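Local atomic coordinates of PT26-6P (Thermococcus sp., PDB entry 2WB7), a protein that is of unknown function, encoded by a mobile element of Thermococcus, with three domains of novel fold, one of them helical. Residues Thr387-Leu399 and Ile411-Lys425. Residues are numbered along the deposited sequence; the frame is centred on the assembly and turned at random.
Sequences TYTVMKDQDVKNL and INATTKAMINSLQEK
Selenomethionine Met-418 and Val-390 bury the most surface, where helix 411-425 turns back, nearly antiparallel, along helix 393-399 and the loop before it. Met-418 runs straight beyond CG (chi2 164°, chi3 170°), which carries its end among the side chains of 387-399: SE meets CD2 of Leu-399 tip to tip at 3.9 Å, and CE lies on CB of Asp-395. Met-391, also selenomethionine, crosses it at about a right angle and sets CE 3.5 Å from SE of Met-418. Val-390 bridges two turns, CG1 against CG of Met-418 (3.8 Å) and CG2 against CB of Ser-421, with CD2 of Leu-422 and CD of Lys-425 slightly farther off. Between the helices, CD1 of Leu-399 rests on CG2 of Thr-414 at 3.7 Å. At the other end Lys-425, bent at chi3 and chi4, gives NZ to O of Thr-387 (2.7 Å) and O of Tyr-388 (3.0 Å), above both carbonyl planes. Asp-489 and Glu-485 of helix 471-499 also salt-bridge NZ. A methionine in place of Lys-425 would probably leave both carbonyls without this donor and both carboxylates without its charge. The contact pairs an apolar seam with a buried ammonium group that ties the loop to two helices.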
loop_
_atom_site.group_PDB
_atom_site.type_symbol
_atom_site.label_atom_id
_atom_site.label_comp_id
_atom_site.label_asym_id
_atom_site.label_seq_id
_atom_site.Cartn_x
_atom_site.Cartn_y
_atom_site.Cartn_z
ATOM N N THR A 387 8.092 -20.186 -22.236
ATOM C CA THR A 387 7.106 -21.140 -22.716
ATOM C C THR A 387 7.221 -21.469 -24.217
ATOM O O THR A 387 6.436 -22.262 -24.741
ATOM C CB THR A 387 5.682 -20.673 -22.385
ATOM O OG1 THR A 387 5.560 -19.269 -22.664
ATOM C CG2 THR A 387 5.407 -20.892 -20.922
ATOM N N TYR A 388 8.207 -20.887 -24.896
ATOM C CA TYR A 388 8.434 -21.165 -26.317
ATOM C C TYR A 388 7.282 -20.665 -27.156
ATOM O O TYR A 388 6.390 -21.425 -27.511
ATOM C CB TYR A 388 8.685 -22.661 -26.553
ATOM C CG TYR A 388 9.649 -23.218 -25.530
ATOM C CD1 TYR A 388 9.213 -24.096 -24.538
ATOM C CD2 TYR A 388 10.972 -22.805 -25.505
ATOM C CE1 TYR A 388 10.072 -24.558 -23.573
ATOM C CE2 TYR A 388 11.838 -23.265 -24.539
ATOM C CZ TYR A 388 11.380 -24.141 -23.578
ATOM O OH TYR A 388 12.238 -24.612 -22.615
ATOM N N THR A 389 7.290 -19.372 -27.459
ATOM C CA THR A 389 6.208 -18.789 -28.219
ATOM C C THR A 389 6.174 -19.415 -29.585
ATOM O O THR A 389 7.196 -19.559 -30.232
ATOM C CB THR A 389 6.382 -17.296 -28.387
ATOM O OG1 THR A 389 6.646 -16.721 -27.107
ATOM C CG2 THR A 389 5.125 -16.673 -28.969
ATOM N N VAL A 390 4.982 -19.779 -30.026
ATOM C CA VAL A 390 4.810 -20.340 -31.344
ATOM C C VAL A 390 4.613 -19.233 -32.369
ATOM O O VAL A 390 5.114 -19.314 -33.490
ATOM C CB VAL A 390 3.629 -21.328 -31.363
ATOM C CG1 VAL A 390 3.316 -21.767 -32.778
ATOM C CG2 VAL A 390 3.945 -22.525 -30.470
HETATM N N MSE A 391 3.915 -18.183 -31.975
HETATM C CA MSE A 391 3.651 -17.087 -32.886
HETATM C C MSE A 391 4.617 -15.934 -32.705
HETATM O O MSE A 391 4.254 -14.860 -32.222
HETATM C CB MSE A 391 2.228 -16.631 -32.694
HETATM C CG MSE A 391 1.352 -17.823 -32.484
HETATM SE SE MSE A 391 -0.319 -17.669 -33.378
HETATM C CE MSE A 391 0.360 -17.100 -35.128
ATOM N N LYS A 392 5.861 -16.176 -33.091
ATOM C CA LYS A 392 6.871 -15.146 -33.114
ATOM C C LYS A 392 6.428 -14.013 -34.054
ATOM O O LYS A 392 5.724 -14.255 -35.035
ATOM C CB LYS A 392 8.161 -15.775 -33.598
ATOM C CG LYS A 392 8.620 -16.926 -32.733
ATOM C CD LYS A 392 9.483 -16.407 -31.586
ATOM C CE LYS A 392 9.932 -17.547 -30.679
ATOM N NZ LYS A 392 10.157 -18.817 -31.456
ATOM N N ASP A 393 6.818 -12.778 -33.755
ATOM C CA ASP A 393 6.420 -11.677 -34.606
ATOM C C ASP A 393 6.891 -11.905 -36.047
ATOM O O ASP A 393 6.136 -11.673 -36.991
ATOM C CB ASP A 393 6.957 -10.349 -34.078
ATOM C CG ASP A 393 6.477 -10.036 -32.665
ATOM O OD1 ASP A 393 5.454 -10.609 -32.220
ATOM O OD2 ASP A 393 7.129 -9.201 -31.998
ATOM N N GLN A 394 8.134 -12.354 -36.218
ATOM C CA GLN A 394 8.666 -12.556 -37.558
ATOM C C GLN A 394 7.741 -13.431 -38.377
ATOM O O GLN A 394 7.389 -13.103 -39.508
ATOM C CB GLN A 394 10.067 -13.185 -37.524
ATOM C CG GLN A 394 10.832 -13.086 -38.859
ATOM C CD GLN A 394 10.760 -11.686 -39.476
ATOM O OE1 GLN A 394 11.263 -10.711 -38.906
ATOM N NE2 GLN A 394 10.120 -11.583 -40.638
ATOM N N ASP A 395 7.342 -14.549 -37.786
ATOM C CA ASP A 395 6.505 -15.541 -38.461
ATOM C C ASP A 395 5.129 -14.975 -38.741
ATOM O O ASP A 395 4.535 -15.244 -39.793
ATOM C CB ASP A 395 6.370 -16.797 -37.612
ATOM C CG ASP A 395 7.719 -17.423 -37.266
ATOM O OD1 ASP A 395 8.762 -16.754 -37.406
ATOM O OD2 ASP A 395 7.745 -18.594 -36.843
ATOM N N VAL A 396 4.618 -14.178 -37.812
ATOM C CA VAL A 396 3.360 -13.498 -38.063
ATOM C C VAL A 396 3.489 -12.522 -39.222
ATOM O O VAL A 396 2.569 -12.368 -40.028
ATOM C CB VAL A 396 2.844 -12.753 -36.831
ATOM C CG1 VAL A 396 1.693 -11.839 -37.223
ATOM C CG2 VAL A 396 2.391 -13.747 -35.772
ATOM N N LYS A 397 4.642 -11.866 -39.302
ATOM C CA LYS A 397 4.895 -10.937 -40.380
ATOM C C LYS A 397 5.018 -11.675 -41.706
ATOM O O LYS A 397 4.428 -11.234 -42.697
ATOM C CB LYS A 397 6.139 -10.098 -40.119
ATOM C CG LYS A 397 6.282 -8.958 -41.126
ATOM C CD LYS A 397 7.725 -8.512 -41.294
ATOM C CE LYS A 397 7.991 -8.066 -42.735
ATOM N NZ LYS A 397 9.409 -8.352 -43.135
ATOM N N ASN A 398 5.766 -12.787 -41.738
ATOM C CA ASN A 398 5.844 -13.607 -42.950
ATOM C C ASN A 398 4.451 -13.990 -43.424
ATOM O O ASN A 398 4.119 -13.865 -44.605
ATOM C CB ASN A 398 6.627 -14.904 -42.733
ATOM C CG ASN A 398 8.001 -14.686 -42.129
ATOM O OD1 ASN A 398 8.738 -13.755 -42.481
ATOM N ND2 ASN A 398 8.366 -15.579 -41.221
ATOM N N LEU A 399 3.647 -14.481 -42.485
ATOM C CA LEU A 399 2.317 -14.977 -42.781
ATOM C C LEU A 399 1.501 -13.888 -43.470
ATOM O O LEU A 399 0.899 -14.118 -44.515
ATOM C CB LEU A 399 1.650 -15.429 -41.487
ATOM C CG LEU A 399 0.674 -16.609 -41.479
ATOM C CD1 LEU A 399 1.100 -17.712 -42.418
ATOM C CD2 LEU A 399 0.542 -17.140 -40.055
ATOM N N ILE A 411 0.449 -20.195 -46.710
ATOM C CA ILE A 411 -0.315 -19.808 -45.554
ATOM C C ILE A 411 -0.769 -21.092 -44.884
ATOM O O ILE A 411 -0.692 -21.222 -43.667
ATOM C CB ILE A 411 -1.502 -18.934 -45.941
ATOM C CG1 ILE A 411 -1.003 -17.513 -46.226
ATOM C CG2 ILE A 411 -2.515 -18.921 -44.832
ATOM C CD1 ILE A 411 -1.938 -16.675 -47.024
ATOM N N ASN A 412 -1.213 -22.049 -45.693
ATOM C CA ASN A 412 -1.657 -23.340 -45.193
ATOM C C ASN A 412 -0.548 -24.134 -44.525
ATOM O O ASN A 412 -0.719 -24.654 -43.434
ATOM C CB ASN A 412 -2.270 -24.153 -46.323
ATOM C CG ASN A 412 -3.700 -23.745 -46.625
ATOM O OD1 ASN A 412 -4.339 -23.043 -45.843
ATOM N ND2 ASN A 412 -4.211 -24.189 -47.760
ATOM N N ALA A 413 0.601 -24.222 -45.174
ATOM C CA ALA A 413 1.722 -24.969 -44.618
ATOM C C ALA A 413 2.060 -24.465 -43.223
ATOM O O ALA A 413 2.202 -25.251 -42.285
ATOM C CB ALA A 413 2.921 -24.855 -45.526
ATOM N N THR A 414 2.179 -23.145 -43.102
ATOM C CA THR A 414 2.595 -22.479 -41.869
ATOM C C THR A 414 1.596 -22.669 -40.729
ATOM O O THR A 414 1.968 -23.019 -39.602
ATOM C CB THR A 414 2.765 -20.979 -42.141
ATOM O OG1 THR A 414 3.663 -20.823 -43.240
ATOM C CG2 THR A 414 3.302 -20.215 -40.916
ATOM N N THR A 415 0.331 -22.401 -41.035
ATOM C CA THR A 415 -0.763 -22.607 -40.111
ATOM C C THR A 415 -0.648 -23.987 -39.493
ATOM O O THR A 415 -0.657 -24.141 -38.275
ATOM C CB THR A 415 -2.107 -22.569 -40.852
ATOM O OG1 THR A 415 -2.212 -21.360 -41.611
ATOM C CG2 THR A 415 -3.251 -22.643 -39.871
ATOM N N LYS A 416 -0.553 -24.987 -40.356
ATOM C CA LYS A 416 -0.438 -26.361 -39.933
ATOM C C LYS A 416 0.784 -26.564 -39.048
ATOM O O LYS A 416 0.726 -27.250 -38.039
ATOM C CB LYS A 416 -0.357 -27.263 -41.159
ATOM C CG LYS A 416 -0.238 -28.730 -40.812
ATOM C CD LYS A 416 0.063 -29.582 -42.056
ATOM C CE LYS A 416 0.044 -31.074 -41.722
ATOM N NZ LYS A 416 0.881 -31.400 -40.507
ATOM N N ALA A 417 1.893 -25.956 -39.425
ATOM C CA ALA A 417 3.120 -26.065 -38.638
ATOM C C ALA A 417 2.907 -25.512 -37.229
ATOM O O ALA A 417 3.257 -26.145 -36.223
ATOM C CB ALA A 417 4.240 -25.325 -39.327
HETATM N N MSE A 418 2.331 -24.316 -37.174
HETATM C CA MSE A 418 2.058 -23.631 -35.919
HETATM C C MSE A 418 1.121 -24.429 -35.052
HETATM O O MSE A 418 1.293 -24.478 -33.836
HETATM C CB MSE A 418 1.435 -22.265 -36.184
HETATM C CG MSE A 418 2.446 -21.174 -36.418
HETATM SE SE MSE A 418 1.601 -19.630 -37.213
HETATM C CE MSE A 418 3.076 -18.384 -37.049
ATOM N N ILE A 419 0.119 -25.030 -35.686
ATOM C CA ILE A 419 -0.863 -25.819 -34.972
ATOM C C ILE A 419 -0.241 -27.036 -34.307
ATOM O O ILE A 419 -0.639 -27.427 -33.214
ATOM C CB ILE A 419 -1.994 -26.251 -35.883
ATOM C CG1 ILE A 419 -2.898 -25.058 -36.165
ATOM C CG2 ILE A 419 -2.795 -27.350 -35.220
ATOM C CD1 ILE A 419 -3.750 -25.204 -37.399
ATOM N N ASN A 420 0.746 -27.633 -34.956
ATOM C CA ASN A 420 1.474 -28.732 -34.333
ATOM C C ASN A 420 2.163 -28.294 -33.063
ATOM O O ASN A 420 2.178 -29.008 -32.065
ATOM C CB ASN A 420 2.494 -29.322 -35.302
ATOM C CG ASN A 420 1.870 -30.334 -36.240
ATOM O OD1 ASN A 420 0.769 -30.838 -35.984
ATOM N ND2 ASN A 420 2.566 -30.646 -37.338
ATOM N N SER A 421 2.738 -27.106 -33.101
ATOM C CA SER A 421 3.420 -26.578 -31.944
ATOM C C SER A 421 2.455 -26.321 -30.792
ATOM O O SER A 421 2.770 -26.613 -29.649
ATOM C CB SER A 421 4.155 -25.307 -32.327
ATOM O OG SER A 421 5.319 -25.619 -33.062
ATOM N N LEU A 422 1.272 -25.799 -31.098
ATOM C CA LEU A 422 0.264 -25.563 -30.068
ATOM C C LEU A 422 -0.276 -26.870 -29.495
ATOM O O LEU A 422 -0.500 -26.995 -28.284
ATOM C CB LEU A 422 -0.876 -24.707 -30.606
ATOM C CG LEU A 422 -0.433 -23.277 -30.931
ATOM C CD1 LEU A 422 -1.512 -22.517 -31.662
ATOM C CD2 LEU A 422 0.004 -22.537 -29.681
ATOM N N GLN A 423 -0.492 -27.847 -30.368
ATOM C CA GLN A 423 -0.881 -29.166 -29.916
ATOM C C GLN A 423 0.134 -29.659 -28.894
ATOM O O GLN A 423 -0.221 -30.283 -27.887
ATOM C CB GLN A 423 -0.967 -30.121 -31.098
ATOM C CG GLN A 423 -2.383 -30.303 -31.628
ATOM C CD GLN A 423 -2.427 -30.704 -33.105
ATOM O OE1 GLN A 423 -1.385 -30.850 -33.764
ATOM N NE2 GLN A 423 -3.641 -30.876 -33.632
ATOM N N GLU A 424 1.402 -29.361 -29.143
ATOM C CA GLU A 424 2.435 -29.780 -28.218
ATOM C C GLU A 424 2.310 -29.050 -26.890
ATOM O O GLU A 424 2.357 -29.670 -25.839
ATOM C CB GLU A 424 3.824 -29.581 -28.818
ATOM C CG GLU A 424 4.947 -29.667 -27.799
ATOM C CD GLU A 424 5.030 -31.022 -27.080
ATOM O OE1 GLU A 424 6.009 -31.229 -26.330
ATOM O OE2 GLU A 424 4.120 -31.875 -27.246
ATOM N N LYS A 425 2.145 -27.736 -26.927
ATOM C CA LYS A 425 1.918 -26.965 -25.701
ATOM C C LYS A 425 0.694 -27.474 -24.935
ATOM O O LYS A 425 0.667 -27.460 -23.711
ATOM C CB LYS A 425 1.793 -25.466 -26.015
ATOM C CG LYS A 425 3.147 -24.796 -26.265
ATOM C CD LYS A 425 3.029 -23.522 -27.068
ATOM C CE LYS A 425 2.742 -22.305 -26.196
ATOM N NZ LYS A 425 3.995 -21.697 -25.694
HETATM O O HOH W 1 5.348 -18.956 -25.172
#